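Local coordinates for 2'-5' RNA Ligase (Thermus thermophilus, PDB 1IUH), which belongs to the LigT-like phosphoesterase family of the 2H clan and has an alpha/beta fold with helices packed on a curved antiparallel beta sheet, at residues 3-8 / 54-59; 38-43 / 96-101; 160-165 / 169-174. All coordinates share one frame; numbering follows the deposited sequence.

Contact 1 of 3, residues 3-8 / 54-59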
loop_
_atom_site.group_PDB
_atom_site.type_symbol
_atom_site.label_atom_id
_atom_site.label_comp_id
_atom_site.label_asym_id
_atom_site.label_seq_id
_atom_site.Cartn_x
_atom_site.Cartn_y
_atom_site.Cartn_z
ATOM N N LEU A 3 9.375 5.355 -6.300
ATOM C CA LEU A 3 9.059 3.937 -6.166
ATOM C C LEU A 3 8.491 3.542 -4.805
ATOM O O LEU A 3 8.752 4.214 -3.798
ATOM C CB LEU A 3 10.351 3.153 -6.358
ATOM C CG LEU A 3 11.120 3.330 -7.673
ATOM C CD1 LEU A 3 12.529 2.839 -7.490
ATOM C CD2 LEU A 3 10.431 2.553 -8.793
ATOM N N PHE A 4 7.736 2.443 -4.792
ATOM C CA PHE A 4 7.198 1.845 -3.558
ATOM C C PHE A 4 6.921 0.351 -3.777
ATOM O O PHE A 4 6.787 -0.114 -4.926
ATOM C CB PHE A 4 5.903 2.548 -3.084
ATOM C CG PHE A 4 4.699 2.378 -3.994
ATOM C CD1 PHE A 4 3.712 1.444 -3.707
ATOM C CD2 PHE A 4 4.511 3.189 -5.114
ATOM C CE1 PHE A 4 2.550 1.321 -4.517
ATOM C CE2 PHE A 4 3.344 3.067 -5.929
ATOM C CZ PHE A 4 2.374 2.123 -5.608
ATOM N N TYR A 5 6.940 -0.404 -2.678
ATOM C CA TYR A 5 6.558 -1.819 -2.714
ATOM C C TYR A 5 5.086 -1.907 -2.228
ATOM O O TYR A 5 4.670 -1.237 -1.287
ATOM C CB TYR A 5 7.449 -2.734 -1.828
ATOM C CG TYR A 5 8.897 -2.879 -2.297
ATOM C CD1 TYR A 5 9.895 -2.089 -1.717
ATOM C CD2 TYR A 5 9.283 -3.833 -3.275
ATOM C CE1 TYR A 5 11.246 -2.237 -2.076
ATOM C CE2 TYR A 5 10.664 -3.991 -3.656
ATOM C CZ TYR A 5 11.620 -3.172 -3.026
ATOM O OH TYR A 5 12.959 -3.221 -3.260
ATOM N N ALA A 6 4.303 -2.754 -2.872
ATOM C CA ALA A 6 2.924 -2.847 -2.491
ATOM C C ALA A 6 2.323 -4.202 -2.804
ATOM O O ALA A 6 2.879 -4.988 -3.565
ATOM C CB ALA A 6 2.099 -1.721 -3.235
ATOM N N VAL A 7 1.158 -4.443 -2.219
ATOM C CA VAL A 7 0.426 -5.653 -2.479
ATOM C C VAL A 7 -0.819 -5.233 -3.273
ATOM O O VAL A 7 -1.566 -4.355 -2.830
ATOM C CB VAL A 7 -0.045 -6.305 -1.185
ATOM C CG1 VAL A 7 -1.171 -7.350 -1.486
ATOM C CG2 VAL A 7 1.070 -6.908 -0.517
ATOM N N PHE A 8 -1.027 -5.825 -4.440
ATOM C CA PHE A 8 -2.244 -5.567 -5.203
ATOM C C PHE A 8 -3.248 -6.629 -4.769
ATOM O O PHE A 8 -2.888 -7.650 -4.151
ATOM C CB PHE A 8 -1.983 -5.534 -6.711
ATOM C CG PHE A 8 -1.370 -4.247 -7.145
ATOM C CD1 PHE A 8 0.007 -4.154 -7.372
ATOM C CD2 PHE A 8 -2.153 -3.092 -7.183
ATOM C CE1 PHE A 8 0.608 -2.934 -7.619
ATOM C CE2 PHE A 8 -1.599 -1.877 -7.419
ATOM C CZ PHE A 8 -0.181 -1.783 -7.644
ATOM N N PRO A 54 18.033 -2.163 -9.846
ATOM C CA PRO A 54 18.473 -3.547 -9.671
ATOM C C PRO A 54 18.428 -3.999 -8.216
ATOM O O PRO A 54 18.091 -5.161 -7.924
ATOM C CB PRO A 54 19.919 -3.524 -10.201
ATOM C CG PRO A 54 19.898 -2.408 -11.164
ATOM C CD PRO A 54 19.083 -1.350 -10.487
ATOM N N ASP A 55 18.851 -3.107 -7.327
ATOM C CA ASP A 55 18.875 -3.370 -5.884
ATOM C C ASP A 55 17.476 -3.501 -5.366
ATOM O O ASP A 55 17.178 -4.428 -4.646
ATOM C CB ASP A 55 19.617 -2.251 -5.151
ATOM C CG ASP A 55 21.070 -2.164 -5.563
ATOM O OD1 ASP A 55 21.770 -3.168 -5.344
ATOM O OD2 ASP A 55 21.511 -1.145 -6.118
ATOM N N TYR A 56 16.586 -2.601 -5.722
ATOM C CA TYR A 56 15.215 -2.827 -5.279
ATOM C C TYR A 56 14.608 -4.136 -5.884
ATOM O O TYR A 56 13.833 -4.851 -5.232
ATOM C CB TYR A 56 14.386 -1.591 -5.603
ATOM C CG TYR A 56 14.939 -0.398 -4.823
ATOM C CD1 TYR A 56 15.298 0.801 -5.477
ATOM C CD2 TYR A 56 15.115 -0.486 -3.444
ATOM C CE1 TYR A 56 15.806 1.855 -4.790
ATOM C CE2 TYR A 56 15.615 0.549 -2.739
ATOM C CZ TYR A 56 15.969 1.736 -3.392
ATOM O OH TYR A 56 16.458 2.808 -2.655
ATOM N N LEU A 57 14.993 -4.461 -7.113
ATOM C CA LEU A 57 14.544 -5.690 -7.776
ATOM C C LEU A 57 15.093 -6.897 -7.061
ATOM O O LEU A 57 14.344 -7.855 -6.764
ATOM C CB LEU A 57 14.976 -5.716 -9.266
ATOM C CG LEU A 57 14.179 -4.716 -10.145
ATOM C CD1 LEU A 57 14.760 -4.608 -11.567
ATOM C CD2 LEU A 57 12.683 -5.130 -10.228
ATOM N N ALA A 58 16.379 -6.858 -6.738
ATOM C CA ALA A 58 16.994 -8.001 -6.085
ATOM C C ALA A 58 16.408 -8.205 -4.660
ATOM O O ALA A 58 16.129 -9.338 -4.182
ATOM C CB ALA A 58 18.501 -7.798 -6.068
ATOM N N LEU A 59 16.198 -7.079 -3.998
ATOM C CA LEU A 59 15.619 -7.105 -2.704
ATOM C C LEU A 59 14.256 -7.787 -2.791
ATOM O O LEU A 59 13.914 -8.633 -1.947
ATOM C CB LEU A 59 15.492 -5.710 -2.182
ATOM C CG LEU A 59 14.900 -5.626 -0.770
ATOM C CD1 LEU A 59 15.526 -6.674 0.149
ATOM C CD2 LEU A 59 15.164 -4.244 -0.223
#
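Tyr5 and Tyr56 meet where strand 3-8 and helix 54-59 run almost alongside each other, their axes 19° apart in direction and 10.9 Å apart at closest approach. At this ordinary helix-on-sheet spacing the contact is made by side chains, chiefly that of Tyr5. Its CG stands anti to its own carbonyl carbon (chi1 -67°), which sends the ring straight across to the helix. There the phenol OH of Tyr5 donates a hydrogen bond of 2.7 Å to the backbone O of Tyr56. The acceptor lies in the plane of the Tyr5 ring, at its edge, but the hydroxyl comes at the carbonyl from its flank, with a C=O...donor angle of 104°. Such a lateral approach is compatible with the carbonyl also serving the helix's own ladder.

The same hydroxyl is wedged among carbons: Tyr56 CB lies 3.2 Å from Tyr5 OH, and Leu59 CB 3.7 Å from it. The two tyrosine side chains cross at about a right angle, with Tyr5 OH at the edge of the Tyr56 ring. Two residues earlier on the strand, Leu3 CD1 touches Tyr56 CD1 at 4.0 Å. The phenol of Tyr56 is engaged elsewhere, hydrogen-bonded to Glu52.

This buried joint lies beside helix 96-113, whose Leu105 touches Tyr5 and whose Leu112 and Leu113 touch Tyr56, while strands 39-47 and 150-164 contribute Leu45, Phe157 and Leu159.

Contact 2 of 3, residues 38-43 / 96-101; sequences LHLTLL and EGFLRL
Leu42, which packs on Phe98 and Leu101, is held at its backbone by strand 2-8, Leu42 N making a probable hydrogen bond to Tyr5 O. Its own O accepts a hydrogen bond from Arg106 NH1. Tyr5 is paired with both Leu42 and Leu43 in a classic beta bulge, and the side chain of Leu42 points to helix 96-101.

The side chains that meet across the contact are all apolar. Leu40 has CG anti to its backbone N (chi1 -175°), and this torsion brings CD1 over the middle of one face of the Phe98 ring, 4.1 Å from the centroid and 10° off the normal, a CH-pi contact. The other branch, Leu40 CD2, reaches Phe98 CD2. Leu42 arrives at about a right angle to the Phe98 side chain: its CD2 lies 4.1 Å from Phe98 CD2 and 4.3 Å from Leu101 CB, filling the angle between ring and helix.

Phe98 is also met edge-to-face by Phe70. The side chains of His39 and Thr41, which flank Leu40 in a His-x-Thr sequence of the kind that marks 2H proteins, take no part in the contact with 96-101. The chemistry thus implies a division of labour: the intervening leucine supplies hydrophobic cohesion and shape, while the motif's polar groups remain outside this greasy interface.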
loop_
_atom_site.group_PDB
_atom_site.type_symbol
_atom_site.label_atom_id
_atom_site.label_comp_id
_atom_site.label_asym_id
_atom_site.label_seq_id
_atom_site.Cartn_x
_atom_site.Cartn_y
_atom_site.Cartn_z
ATOM N N LEU A 38 -6.273 0.352 -6.269
ATOM C CA LEU A 38 -6.443 0.039 -4.863
ATOM C C LEU A 38 -5.265 -0.868 -4.475
ATOM O O LEU A 38 -4.896 -1.763 -5.218
ATOM C CB LEU A 38 -7.809 -0.588 -4.629
ATOM C CG LEU A 38 -9.062 0.335 -4.536
ATOM C CD1 LEU A 38 -10.283 -0.626 -4.445
ATOM C CD2 LEU A 38 -9.100 1.314 -3.302
ATOM N N HIS A 39 -4.640 -0.607 -3.331
ATOM C CA HIS A 39 -3.461 -1.396 -2.934
ATOM C C HIS A 39 -2.980 -1.109 -1.493
ATOM O O HIS A 39 -3.279 -0.059 -0.916
ATOM C CB HIS A 39 -2.323 -1.044 -3.883
ATOM C CG HIS A 39 -1.714 0.285 -3.575
ATOM N ND1 HIS A 39 -2.270 1.472 -4.007
ATOM C CD2 HIS A 39 -0.640 0.622 -2.809
ATOM C CE1 HIS A 39 -1.558 2.485 -3.525
ATOM N NE2 HIS A 39 -0.570 1.997 -2.793
ATOM N N LEU A 40 -2.180 -2.004 -0.949
ATOM C CA LEU A 40 -1.616 -1.801 0.404
ATOM C C LEU A 40 -0.114 -1.624 0.226
ATOM O O LEU A 40 0.571 -2.538 -0.264
ATOM C CB LEU A 40 -1.857 -3.029 1.297
ATOM C CG LEU A 40 -1.431 -2.910 2.757
ATOM C CD1 LEU A 40 -2.392 -3.733 3.718
ATOM C CD2 LEU A 40 0.018 -3.423 2.845
ATOM N N THR A 41 0.408 -0.473 0.609
ATOM C CA THR A 41 1.851 -0.225 0.476
ATOM C C THR A 41 2.713 -0.855 1.573
ATOM O O THR A 41 2.425 -0.727 2.724
ATOM C CB THR A 41 2.115 1.289 0.437
ATOM O OG1 THR A 41 1.403 1.854 -0.690
ATOM C CG2 THR A 41 3.613 1.571 0.331
ATOM N N LEU A 42 3.754 -1.593 1.237
ATOM C CA LEU A 42 4.551 -2.157 2.333
ATOM C C LEU A 42 5.700 -1.229 2.707
ATOM O O LEU A 42 6.130 -1.183 3.852
ATOM C CB LEU A 42 5.082 -3.509 1.966
ATOM C CG LEU A 42 3.998 -4.467 1.521
ATOM C CD1 LEU A 42 4.576 -5.419 0.474
ATOM C CD2 LEU A 42 3.480 -5.214 2.727
ATOM N N LEU A 43 6.152 -0.449 1.751
ATOM C CA LEU A 43 7.256 0.468 1.984
ATOM C C LEU A 43 7.353 1.474 0.848
ATOM O O LEU A 43 7.537 1.059 -0.277
ATOM C CB LEU A 43 8.562 -0.303 2.060
ATOM C CG LEU A 43 9.797 0.592 2.221
ATOM C CD1 LEU A 43 9.655 1.295 3.531
ATOM C CD2 LEU A 43 11.145 -0.261 2.195
ATOM N N GLU A 96 0.350 -10.836 10.092
ATOM C CA GLU A 96 1.769 -10.845 10.427
ATOM C C GLU A 96 2.647 -10.653 9.162
ATOM O O GLU A 96 3.679 -9.934 9.174
ATOM C CB GLU A 96 2.108 -12.194 11.011
ATOM C CG GLU A 96 2.453 -12.128 12.461
ATOM C CD GLU A 96 3.647 -11.250 12.721
ATOM O OE1 GLU A 96 3.451 -10.124 13.282
ATOM O OE2 GLU A 96 4.770 -11.697 12.350
ATOM N N GLY A 97 2.218 -11.349 8.105
ATOM C CA GLY A 97 2.900 -11.334 6.832
ATOM C C GLY A 97 3.179 -9.944 6.293
ATOM O O GLY A 97 4.275 -9.760 5.732
ATOM N N PHE A 98 2.231 -8.998 6.435
ATOM C CA PHE A 98 2.478 -7.649 5.957
ATOM C C PHE A 98 3.605 -7.057 6.751
ATOM O O PHE A 98 4.482 -6.396 6.192
ATOM C CB PHE A 98 1.276 -6.701 6.114
ATOM C CG PHE A 98 0.093 -7.078 5.300
ATOM C CD1 PHE A 98 -1.172 -7.158 5.905
ATOM C CD2 PHE A 98 0.230 -7.396 3.919
ATOM C CE1 PHE A 98 -2.299 -7.552 5.146
ATOM C CE2 PHE A 98 -0.896 -7.797 3.147
ATOM C CZ PHE A 98 -2.173 -7.875 3.761
ATOM N N LEU A 99 3.589 -7.281 8.056
ATOM C CA LEU A 99 4.622 -6.691 8.889
ATOM C C LEU A 99 5.945 -7.338 8.557
ATOM O O LEU A 99 6.933 -6.636 8.444
ATOM C CB LEU A 99 4.310 -6.842 10.389
ATOM C CG LEU A 99 3.035 -6.345 11.142
ATOM C CD1 LEU A 99 2.185 -5.333 10.364
ATOM C CD2 LEU A 99 2.158 -7.553 11.491
ATOM N N ARG A 100 5.973 -8.657 8.378
ATOM C CA ARG A 100 7.238 -9.346 8.028
ATOM C C ARG A 100 7.817 -8.814 6.679
ATOM O O ARG A 100 9.009 -8.472 6.568
ATOM C CB ARG A 100 7.067 -10.889 7.993
ATOM C CG ARG A 100 6.804 -11.542 9.361
ATOM C CD ARG A 100 6.485 -13.025 9.252
ATOM N NE ARG A 100 7.607 -13.824 8.762
ATOM C CZ ARG A 100 8.688 -14.192 9.481
ATOM N NH1 ARG A 100 8.829 -13.871 10.764
ATOM N NH2 ARG A 100 9.694 -14.832 8.900
ATOM N N LEU A 101 6.989 -8.689 5.660
ATOM C CA LEU A 101 7.533 -8.120 4.418
ATOM C C LEU A 101 7.984 -6.652 4.603
ATOM O O LEU A 101 8.993 -6.227 4.059
ATOM C CB LEU A 101 6.510 -8.208 3.272
ATOM C CG LEU A 101 6.179 -9.630 2.809
ATOM C CD1 LEU A 101 5.099 -9.559 1.688
ATOM C CD2 LEU A 101 7.451 -10.337 2.348
#

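Contact 3 of 3, residues 160-165 / 169-174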
loop_
_atom_site.group_PDB
_atom_site.type_symbol
_atom_site.label_atom_id
_atom_site.label_comp_id
_atom_site.label_asym_id
_atom_site.label_seq_id
_atom_site.Cartn_x
_atom_site.Cartn_y
_atom_site.Cartn_z
ATOM N N VAL A 160 6.682 -0.939 -7.818
ATOM C CA VAL A 160 5.893 -0.072 -8.675
ATOM C C VAL A 160 6.429 1.355 -8.766
ATOM O O VAL A 160 6.894 1.934 -7.777
ATOM C CB VAL A 160 4.411 0.082 -8.077
ATOM C CG1 VAL A 160 3.463 0.778 -9.096
ATOM C CG2 VAL A 160 3.901 -1.253 -7.585
ATOM N N ARG A 161 6.331 1.925 -9.955
ATOM C CA ARG A 161 6.707 3.315 -10.143
ATOM C C ARG A 161 5.411 4.147 -10.167
ATOM O O ARG A 161 4.392 3.713 -10.664
ATOM C CB ARG A 161 7.423 3.522 -11.469
ATOM C CG ARG A 161 7.931 4.970 -11.629
ATOM C CD ARG A 161 8.324 5.260 -13.050
ATOM N NE ARG A 161 8.925 6.580 -13.226
ATOM C CZ ARG A 161 9.514 6.932 -14.347
ATOM N NH1 ARG A 161 9.538 6.050 -15.336
ATOM N NH2 ARG A 161 10.129 8.096 -14.449
ATOM N N SER A 162 5.456 5.339 -9.618
ATOM C CA SER A 162 4.306 6.216 -9.614
ATOM C C SER A 162 4.778 7.482 -10.284
ATOM O O SER A 162 5.871 7.933 -10.024
ATOM C CB SER A 162 3.863 6.567 -8.185
ATOM O OG SER A 162 2.695 7.392 -8.186
ATOM N N GLU A 163 3.951 8.053 -11.141
ATOM C CA GLU A 163 4.289 9.313 -11.817
ATOM C C GLU A 163 3.088 10.254 -11.619
ATOM O O GLU A 163 1.939 9.876 -11.881
ATOM C CB GLU A 163 4.526 9.082 -13.326
ATOM C CG GLU A 163 5.715 8.166 -13.695
ATOM C CD GLU A 163 5.902 8.028 -15.224
ATOM O OE1 GLU A 163 6.571 8.872 -15.854
ATOM O OE2 GLU A 163 5.345 7.096 -15.845
ATOM N N LEU A 164 3.324 11.458 -11.125
ATOM C CA LEU A 164 2.202 12.371 -10.998
ATOM C C LEU A 164 1.897 12.988 -12.346
ATOM O O LEU A 164 2.740 13.609 -13.006
ATOM C CB LEU A 164 2.409 13.498 -9.984
ATOM C CG LEU A 164 1.315 14.570 -10.242
ATOM C CD1 LEU A 164 -0.076 13.936 -10.370
ATOM C CD2 LEU A 164 1.318 15.602 -9.134
ATOM N N LYS A 165 0.661 12.778 -12.756
ATOM C CA LYS A 165 0.211 13.295 -14.002
ATOM C C LYS A 165 -1.090 14.009 -13.752
ATOM O O LYS A 165 -1.489 14.182 -12.592
ATOM C CB LYS A 165 0.110 12.155 -14.992
ATOM C CG LYS A 165 1.474 11.999 -15.645
ATOM C CD LYS A 165 1.727 10.611 -16.218
ATOM C CE LYS A 165 3.040 10.552 -16.991
ATOM N NZ LYS A 165 3.217 9.180 -17.572
ATOM N N PRO A 169 -2.038 10.291 -10.140
ATOM C CA PRO A 169 -0.915 9.351 -10.259
ATOM C C PRO A 169 -1.120 8.153 -11.222
ATOM O O PRO A 169 -2.192 7.542 -11.268
ATOM C CB PRO A 169 -0.664 8.959 -8.798
ATOM C CG PRO A 169 -2.036 8.912 -8.229
ATOM C CD PRO A 169 -2.768 10.105 -8.867
ATOM N N VAL A 170 -0.106 7.882 -12.040
ATOM C CA VAL A 170 -0.191 6.749 -12.944
ATOM C C VAL A 170 0.855 5.746 -12.465
ATOM O O VAL A 170 2.033 6.075 -12.316
ATOM C CB VAL A 170 0.114 7.148 -14.411
ATOM C CG1 VAL A 170 -0.117 5.943 -15.350
ATOM C CG2 VAL A 170 -0.745 8.299 -14.831
ATOM N N TYR A 171 0.399 4.534 -12.186
ATOM C CA TYR A 171 1.262 3.442 -11.708
ATOM C C TYR A 171 1.814 2.524 -12.836
ATOM O O TYR A 171 1.108 2.187 -13.774
ATOM C CB TYR A 171 0.489 2.546 -10.686
ATOM C CG TYR A 171 0.144 3.175 -9.319
ATOM C CD1 TYR A 171 0.722 4.392 -8.923
ATOM C CD2 TYR A 171 -0.836 2.608 -8.464
ATOM C CE1 TYR A 171 0.357 5.050 -7.770
ATOM C CE2 TYR A 171 -1.238 3.296 -7.243
ATOM C CZ TYR A 171 -0.632 4.530 -6.929
ATOM O OH TYR A 171 -1.058 5.342 -5.877
ATOM N N THR A 172 3.085 2.147 -12.752
ATOM C CA THR A 172 3.668 1.184 -13.671
ATOM C C THR A 172 4.379 0.158 -12.798
ATOM O O THR A 172 5.259 0.507 -12.015
ATOM C CB THR A 172 4.729 1.753 -14.596
ATOM O OG1 THR A 172 4.176 2.789 -15.427
ATOM C CG2 THR A 172 5.260 0.643 -15.466
ATOM N N VAL A 173 3.972 -1.107 -12.933
ATOM C CA VAL A 173 4.555 -2.211 -12.177
ATOM C C VAL A 173 5.892 -2.619 -12.797
ATOM O O VAL A 173 5.880 -3.170 -13.884
ATOM C CB VAL A 173 3.615 -3.464 -12.217
ATOM C CG1 VAL A 173 4.351 -4.716 -11.576
ATOM C CG2 VAL A 173 2.298 -3.142 -11.567
ATOM N N LEU A 174 7.032 -2.369 -12.145
ATOM C CA LEU A 174 8.299 -2.747 -12.720
ATOM C C LEU A 174 8.453 -4.186 -12.555
ATOM O O LEU A 174 9.046 -4.809 -13.362
ATOM C CB LEU A 174 9.456 -2.069 -12.045
ATOM C CG LEU A 174 9.241 -0.560 -12.064
ATOM C CD1 LEU A 174 10.507 0.142 -11.585
ATOM C CD2 LEU A 174 8.869 -0.118 -13.494
HETATM O O HOH W 1 3.967 5.044 -14.362
#
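Arg161 and Thr172 form one of two hydrogen-bonded pairs that lock strands 160-164 and 169-173 together, and each pair satisfies its backbone groups in both directions. Arg161 N donates to Thr172 O at 2.7 Å, nearly straight at 174°, and Thr172 N returns a bond to Arg161 O. Glu163 and Val170 repeat the exchange: Val170 N reaches Glu163 O at 2.9 Å, while the reverse bond, from Glu163 N to Val170 O, is more bent, at 148°. Carbonyls also receive CA-H groups from the intervening non-hydrogen-bonded pairs, as where Tyr171 CA lies 3.3 Å from Arg161 O.

Val170 O has a second true donor. A water gives one hydrogen to it and another to Glu163 OE2, 2.9 Å from the water O, and these two bonds bridge the strands over the face that carries Arg161, Glu163, Val170 and Thr172; a third, from Thr172 OG1, is short and doubtful. The carboxylate is shared further. Lys165 NZ makes a weak, salt-bridging hydrogen bond of 3.4 Å to Glu163 OE2. Arg161 lies with a face of its guanidinium beneath Glu163 OE1, a long pairing of charges in which no N-H is aimed at the oxygen. Lys165 CD rests 3.7 Å from Val170 CG2.

On the other face, with OG anti to the backbone N (chi1 -178°), Ser162 sets its hydroxyl in plane at the edge of the Tyr171 ring, Ser162 OG 3.3 Å from Tyr171 CE1, and Val160 CG1 packs against Tyr171 CB. Gln37 NE2 donates to Pro169 O, and Phe4 meets the Tyr171 ring edge-to-face.

Hydrogen-bonded and non-hydrogen-bonded pairs taking turns mark antiparallel pairing, and the short connection makes it a beta hairpin, which adds strand 169-178 to the sheet beside strand 150-164.

In the fold
Strand 2-8 unites the three contacts, lying in the sheet between strands 39-47 and 150-164. It meets contact 2 where Val7 N approaches Leu40 O at 2.8 Å, and contact 3 where Phe4 O lies 3.0 Å from Val160 N, both probable hydrogen bonds. The centre of contact 1 is about 12 Å from that of contact 2 and about 13 Å from that of contact 3. Contacts 1 and 2 attach two successive helices through the sheet face bearing Tyr5 and Leu42. Phe4, His39 and Tyr171 gather on the other face, where His39 CE1 comes 3.7 Å from Tyr171 OH, placing the hairpin beside a His-x-Thr motif of the 2H type.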